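PDB 3DDD: putative Acetyltransferase from Pyrococcus horikoshii, which binds coenzyme A and, as a member of the GNAT family, probably transfers acyl groups from its thioester to an acceptor substrate. Local coordinates for residues 83-88 with 179-184; 119-124 with 265-270. One frame throughout, in Å; residues are numbered along the deposited sequence.

Interaction 1 of 2, residues 83-88 with 179-184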
loop_
_atom_site.group_PDB
_atom_site.type_symbol
_atom_site.label_atom_id
_atom_site.label_comp_id
_atom_site.label_asym_id
_atom_site.label_seq_id
_atom_site.Cartn_x
_atom_site.Cartn_y
_atom_site.Cartn_z
ATOM N N TYR A 83 -2.840 -9.059 -8.011
ATOM C CA TYR A 83 -2.003 -8.992 -9.203
ATOM C C TYR A 83 -1.977 -10.417 -9.823
ATOM O O TYR A 83 -2.866 -11.249 -9.539
ATOM C CB TYR A 83 -0.622 -8.454 -8.820
ATOM C CG TYR A 83 -0.721 -7.243 -7.952
ATOM C CD1 TYR A 83 -1.286 -6.074 -8.439
ATOM C CD2 TYR A 83 -0.308 -7.272 -6.616
ATOM C CE1 TYR A 83 -1.412 -4.965 -7.646
ATOM C CE2 TYR A 83 -0.414 -6.151 -5.807
ATOM C CZ TYR A 83 -0.974 -5.000 -6.323
ATOM O OH TYR A 83 -1.108 -3.894 -5.531
ATOM N N ASN A 84 -0.982 -10.719 -10.640
ATOM C CA ASN A 84 -1.022 -11.965 -11.424
ATOM C C ASN A 84 -0.639 -13.166 -10.594
ATOM O O ASN A 84 -1.204 -14.234 -10.754
ATOM C CB ASN A 84 -0.106 -11.883 -12.656
ATOM C CG ASN A 84 -0.482 -10.751 -13.608
ATOM O OD1 ASN A 84 -1.569 -10.200 -13.527
ATOM N ND2 ASN A 84 0.422 -10.408 -14.516
ATOM N N LYS A 85 0.317 -12.976 -9.701
ATOM C CA LYS A 85 0.936 -14.073 -8.969
ATOM C C LYS A 85 0.718 -13.960 -7.479
ATOM O O LYS A 85 0.931 -14.916 -6.745
ATOM C CB LYS A 85 2.435 -14.029 -9.199
ATOM C CG LYS A 85 2.886 -14.244 -10.660
ATOM C CD LYS A 85 4.418 -14.399 -10.730
ATOM C CE LYS A 85 4.945 -14.154 -12.149
ATOM N NZ LYS A 85 4.845 -12.694 -12.485
ATOM N N GLN A 86 0.366 -12.758 -7.030
ATOM C CA GLN A 86 0.226 -12.465 -5.611
ATOM C C GLN A 86 -0.947 -11.516 -5.378
ATOM O O GLN A 86 -1.450 -10.862 -6.310
ATOM C CB GLN A 86 1.524 -11.846 -5.084
ATOM C CG GLN A 86 1.865 -10.486 -5.718
ATOM C CD GLN A 86 3.197 -9.935 -5.283
ATOM O OE1 GLN A 86 3.763 -10.369 -4.289
ATOM N NE2 GLN A 86 3.695 -8.947 -6.017
ATOM N N ALA A 87 -1.392 -11.469 -4.132
ATOM C CA ALA A 87 -2.328 -10.427 -3.666
ATOM C C ALA A 87 -1.700 -9.754 -2.473
ATOM O O ALA A 87 -0.901 -10.366 -1.759
ATOM C CB ALA A 87 -3.678 -11.009 -3.289
ATOM N N TRP A 88 -2.052 -8.483 -2.285
ATOM C CA TRP A 88 -1.682 -7.720 -1.095
ATOM C C TRP A 88 -2.902 -7.520 -0.216
ATOM O O TRP A 88 -3.969 -7.167 -0.696
ATOM C CB TRP A 88 -1.114 -6.331 -1.476
ATOM C CG TRP A 88 0.082 -5.990 -0.703
ATOM C CD1 TRP A 88 0.142 -5.256 0.454
ATOM C CD2 TRP A 88 1.405 -6.434 -0.959
ATOM N NE1 TRP A 88 1.423 -5.191 0.897
ATOM C CE2 TRP A 88 2.225 -5.892 0.044
ATOM C CE3 TRP A 88 1.995 -7.173 -1.982
ATOM C CZ2 TRP A 88 3.571 -6.140 0.102
ATOM C CZ3 TRP A 88 3.346 -7.386 -1.937
ATOM C CH2 TRP A 88 4.119 -6.854 -0.921
ATOM N N PHE A 179 9.115 -5.138 -8.798
ATOM C CA PHE A 179 7.996 -5.617 -7.987
ATOM C C PHE A 179 7.729 -7.099 -8.116
ATOM O O PHE A 179 7.145 -7.690 -7.230
ATOM C CB PHE A 179 6.732 -4.852 -8.399
ATOM C CG PHE A 179 5.543 -5.120 -7.534
ATOM C CD1 PHE A 179 5.613 -4.953 -6.156
ATOM C CD2 PHE A 179 4.340 -5.464 -8.097
ATOM C CE1 PHE A 179 4.490 -5.166 -5.342
ATOM C CE2 PHE A 179 3.221 -5.692 -7.297
ATOM C CZ PHE A 179 3.296 -5.526 -5.929
ATOM N N GLY A 180 8.125 -7.693 -9.239
ATOM C CA GLY A 180 7.941 -9.127 -9.487
ATOM C C GLY A 180 6.559 -9.459 -10.058
ATOM O O GLY A 180 6.172 -10.627 -10.154
ATOM N N ASP A 181 5.794 -8.428 -10.396
ATOM C CA ASP A 181 4.422 -8.624 -10.836
ATOM C C ASP A 181 3.930 -7.389 -11.534
ATOM O O ASP A 181 4.650 -6.379 -11.593
ATOM C CB ASP A 181 3.518 -8.960 -9.634
ATOM C CG ASP A 181 2.364 -9.884 -9.988
ATOM O OD1 ASP A 181 1.728 -9.709 -11.034
ATOM O OD2 ASP A 181 2.078 -10.784 -9.196
ATOM N N ASP A 182 2.697 -7.485 -12.058
ATOM C CA ASP A 182 2.054 -6.431 -12.825
ATOM C C ASP A 182 1.082 -5.649 -11.946
ATOM O O ASP A 182 0.018 -6.174 -11.563
ATOM C CB ASP A 182 1.335 -7.032 -14.051
ATOM C CG ASP A 182 0.569 -5.982 -14.880
ATOM O OD1 ASP A 182 0.455 -4.815 -14.448
ATOM O OD2 ASP A 182 0.047 -6.338 -15.960
ATOM N N ARG A 183 1.457 -4.400 -11.629
ATOM C CA ARG A 183 0.592 -3.470 -10.883
ATOM C C ARG A 183 0.369 -2.158 -11.646
ATOM O O ARG A 183 0.098 -1.126 -11.058
ATOM C CB ARG A 183 1.192 -3.146 -9.519
ATOM C CG ARG A 183 2.639 -2.653 -9.613
ATOM C CD ARG A 183 2.999 -1.699 -8.563
ATOM N NE ARG A 183 4.434 -1.530 -8.581
ATOM C CZ ARG A 183 5.212 -1.400 -7.519
ATOM N NH1 ARG A 183 4.702 -1.299 -6.331
ATOM N NH2 ARG A 183 6.530 -1.298 -7.680
ATOM N N ILE A 184 0.445 -2.208 -12.963
ATOM C CA ILE A 184 0.365 -1.013 -13.782
ATOM C C ILE A 184 -0.991 -0.340 -13.624
ATOM O O ILE A 184 -1.094 0.885 -13.752
ATOM C CB ILE A 184 0.648 -1.360 -15.267
ATOM C CG1 ILE A 184 2.102 -1.812 -15.424
ATOM C CG2 ILE A 184 0.285 -0.170 -16.232
ATOM C CD1 ILE A 184 3.159 -0.902 -14.756
HETATM O O HOH W 1 -2.026 -7.885 -12.254
#
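The carboxylate of Asp181 reaches into the turn at 84-86 and takes up two successive backbone N-H groups. Its OD1 accepts from Asn84 N at 2.9 Å, from the syn side but 25° out of the carboxylate plane, whereas Lys85 N meets the syn lone pair of OD2, also at 2.9 Å. On its anti side OD1 receives a further N-H, from Asp182, so this buried oxygen is gripped twice; an aspartate suits the place because its short chain presents two acceptors to adjacent amides. Beside it, Tyr83 and Phe179 form a T-shaped pair, the edge of Phe179 turned to the face of Tyr83 with ring centroids 5.3 Å apart and planes at 84°. Phe179, its CG anti to the backbone N (chi1 -173°), extends far enough for Gln86 NE2 to lie 3.4 Å above the ring plane, toward the rim, while Arg183 NH1 lies over the rim of the opposite face. The polar ends are satisfied outside the segments, Tyr83 OH by Lys287 O and Gln86 OE1 by Arg123 NH1. A water links Asn84 OD1 and Asp182 O. This is consistent with an interface between two GNAT units, the 73-82/86-94 hairpin turn meeting an inter-helical loop.

Interaction 2 of 2, residues 119-124 with 265-270. With EDO (1,2-ethanediol), chain E.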
loop_
_atom_site.group_PDB
_atom_site.type_symbol
_atom_site.label_atom_id
_atom_site.label_comp_id
_atom_site.label_asym_id
_atom_site.label_seq_id
_atom_site.Cartn_x
_atom_site.Cartn_y
_atom_site.Cartn_z
ATOM N N VAL A 119 -4.865 -16.930 -5.971
ATOM C CA VAL A 119 -3.405 -16.868 -6.001
ATOM C C VAL A 119 -2.749 -17.726 -4.941
ATOM O O VAL A 119 -3.368 -18.056 -3.941
ATOM C CB VAL A 119 -2.878 -15.410 -5.835
ATOM C CG1 VAL A 119 -3.360 -14.538 -6.974
ATOM C CG2 VAL A 119 -3.269 -14.819 -4.477
ATOM N N ASP A 120 -1.465 -18.033 -5.152
ATOM C CA ASP A 120 -0.704 -18.873 -4.234
ATOM C C ASP A 120 0.230 -18.124 -3.282
ATOM O O ASP A 120 0.844 -18.721 -2.394
ATOM C CB ASP A 120 0.087 -19.912 -5.034
ATOM C CG ASP A 120 -0.825 -20.914 -5.753
ATOM O OD1 ASP A 120 -1.981 -21.158 -5.315
ATOM O OD2 ASP A 120 -0.374 -21.448 -6.769
ATOM N N THR A 121 0.330 -16.826 -3.438
ATOM C CA THR A 121 1.091 -16.028 -2.495
ATOM C C THR A 121 0.282 -14.821 -2.084
ATOM O O THR A 121 -0.290 -14.144 -2.920
ATOM C CB THR A 121 2.427 -15.632 -3.082
ATOM O OG1 THR A 121 3.177 -16.834 -3.244
ATOM C CG2 THR A 121 3.193 -14.652 -2.137
ATOM N N ILE A 122 0.209 -14.583 -0.778
ATOM C CA ILE A 122 -0.418 -13.377 -0.254
ATOM C C ILE A 122 0.606 -12.678 0.617
ATOM O O ILE A 122 1.265 -13.301 1.434
ATOM C CB ILE A 122 -1.741 -13.688 0.512
ATOM C CG1 ILE A 122 -2.818 -14.179 -0.471
ATOM C CG2 ILE A 122 -2.255 -12.461 1.234
ATOM C CD1 ILE A 122 -3.985 -14.876 0.183
ATOM N N ARG A 123 0.735 -11.372 0.425
ATOM C CA ARG A 123 1.677 -10.581 1.189
ATOM C C ARG A 123 1.020 -9.336 1.782
ATOM O O ARG A 123 -0.082 -8.941 1.410
ATOM C CB ARG A 123 2.870 -10.198 0.313
ATOM C CG ARG A 123 3.637 -11.400 -0.166
ATOM C CD ARG A 123 4.514 -11.092 -1.318
ATOM N NE ARG A 123 5.796 -10.501 -0.939
ATOM C CZ ARG A 123 6.508 -9.705 -1.730
ATOM N NH1 ARG A 123 6.049 -9.333 -2.934
ATOM N NH2 ARG A 123 7.662 -9.227 -1.289
ATOM N N LEU A 124 1.731 -8.733 2.717
ATOM C CA LEU A 124 1.252 -7.557 3.422
ATOM C C LEU A 124 2.391 -6.886 4.173
ATOM O O LEU A 124 3.440 -7.479 4.384
ATOM C CB LEU A 124 0.138 -7.931 4.408
ATOM C CG LEU A 124 0.450 -9.002 5.459
ATOM C CD1 LEU A 124 1.250 -8.435 6.655
ATOM C CD2 LEU A 124 -0.818 -9.636 5.920
ATOM N N ARG A 265 7.168 -6.580 6.316
ATOM C CA ARG A 265 6.541 -7.195 5.188
ATOM C C ARG A 265 6.493 -8.670 5.529
ATOM O O ARG A 265 7.393 -9.180 6.151
ATOM C CB ARG A 265 7.325 -6.911 3.913
ATOM C CG ARG A 265 6.778 -7.496 2.642
ATOM C CD ARG A 265 7.355 -6.723 1.434
ATOM N NE ARG A 265 6.671 -5.433 1.298
ATOM C CZ ARG A 265 6.618 -4.693 0.198
ATOM N NH1 ARG A 265 7.241 -5.081 -0.911
ATOM N NH2 ARG A 265 5.898 -3.566 0.204
HETATM N N MSE A 266 5.396 -9.326 5.172
HETATM C CA MSE A 266 5.176 -10.735 5.511
HETATM C C MSE A 266 4.533 -11.466 4.342
HETATM O O MSE A 266 3.938 -10.841 3.468
HETATM C CB MSE A 266 4.261 -10.836 6.728
HETATM C CG MSE A 266 4.753 -10.116 7.966
HETATM SE SE MSE A 266 3.576 -10.342 9.460
HETATM C CE MSE A 266 4.317 -11.978 10.179
ATOM N N ARG A 267 4.640 -12.787 4.353
ATOM C CA ARG A 267 4.219 -13.627 3.231
ATOM C C ARG A 267 3.569 -14.927 3.677
ATOM O O ARG A 267 4.055 -15.630 4.575
ATOM C CB ARG A 267 5.419 -13.933 2.316
ATOM C CG ARG A 267 5.086 -14.804 1.118
ATOM C CD ARG A 267 6.315 -15.139 0.318
ATOM N NE ARG A 267 7.059 -16.238 0.938
ATOM C CZ ARG A 267 8.139 -16.097 1.690
ATOM N NH1 ARG A 267 8.687 -14.918 1.893
ATOM N NH2 ARG A 267 8.714 -17.168 2.200
ATOM N N LEU A 268 2.472 -15.258 3.003
ATOM C CA LEU A 268 1.880 -16.575 3.096
ATOM C C LEU A 268 1.908 -17.207 1.703
ATOM O O LEU A 268 1.252 -16.742 0.768
ATOM C CB LEU A 268 0.468 -16.532 3.666
ATOM C CG LEU A 268 -0.224 -17.897 3.791
ATOM C CD1 LEU A 268 0.539 -18.888 4.711
ATOM C CD2 LEU A 268 -1.651 -17.716 4.249
ATOM N N GLY A 269 2.682 -18.280 1.579
ATOM C CA GLY A 269 2.882 -18.937 0.313
ATOM C C GLY A 269 4.322 -18.814 -0.163
ATOM O O GLY A 269 5.219 -18.457 0.609
ATOM N N SER A 270 4.518 -19.090 -1.449
ATOM C CA SER A 270 5.852 -19.153 -2.050
ATOM C C SER A 270 6.387 -17.766 -2.388
ATOM O O SER A 270 5.638 -16.876 -2.795
ATOM C CB SER A 270 5.850 -20.067 -3.302
ATOM O OG SER A 270 4.642 -19.904 -4.043
HETATM C C1 EDO E . -2.439 -18.062 -0.742
HETATM O O1 EDO E . -2.972 -19.276 -1.267
HETATM C C2 EDO E . -1.715 -18.381 0.553
HETATM O O2 EDO E . -0.735 -19.405 0.345
#
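Ile122 and Leu268 share a pair of backbone hydrogen bonds, the nearly straight one running from Leu268 N to Ile122 O at 2.8 Å, and Leu124 and Met266 pair likewise two residues on. The strands are antiparallel, their axes 4.8 Å apart. On the face bearing Leu124 and selenomethionine Met266, the two side chains lie side by side and point the same way, Leu124 CD1 resting 3.9 Å from Met266 CB; branched and flexible apolar chains suit this buried face, where Tyr134 touches both. The other face carries arginines. Arg123 and Arg267 sit opposite each other, their aliphatic stems meeting CG to CG at 3.9 Å, and both heads go on to salt bridges with Glu142, Arg123 through NH2 and Arg267 through NH1. Arg267 bends at chi3 (80°), which brings its NE within 2.9 Å of Gly269 O, above that carbonyl's plane. Arg123 NH2 also approaches Arg265 CD, the guanidinium planes 82° apart; Glu274 also pairs with Arg123, Asp125 and the Gly288 terminal carboxylate with Arg265. Thr121 keeps OG1 beside its own backbone N (chi1 -66°), from where the hydroxyl donates a short 2.5 Å bond to a lone pair of Ser270 O, and its CG2 packs against Arg267 CG. A valine in place of Thr121 would probably leave Ser270 O without this donor and the end of the 265-270 segment less firmly tied. Gly269 passes close to Asp120 O, where any CB would clash. A 1,2-ethanediol hydrogen-bonds Val119 O and Asp120 O at this end. Strand 258-267 lies between 121-126 and 140-149, the position the seventh strand occupies in the GNAT fold, so the second GNAT unit apparently supplies that strand to the first.

The two contacts lie about 11 Å apart, centre to centre, on the same side of the chain's centre, and meet through neighbouring parallel strands 86-94 and 121-126. Their segments alternate along the chain: 83-88, 119-124, 179-184, 265-270, so each pairs a piece of the first GNAT range with a piece of the second. A probable backbone hydrogen bond from Arg123 N to Ala87 O and the packing of Trp88 on Arg265 merge them into one continuous interface. Interaction 1 joins a turn to a loop, while interaction 2 extends the sheet itself. Coenzyme A is about 6 Å from the Leu124 side chain and 9 Å from that of Trp88, so the interface lies near the cofactor.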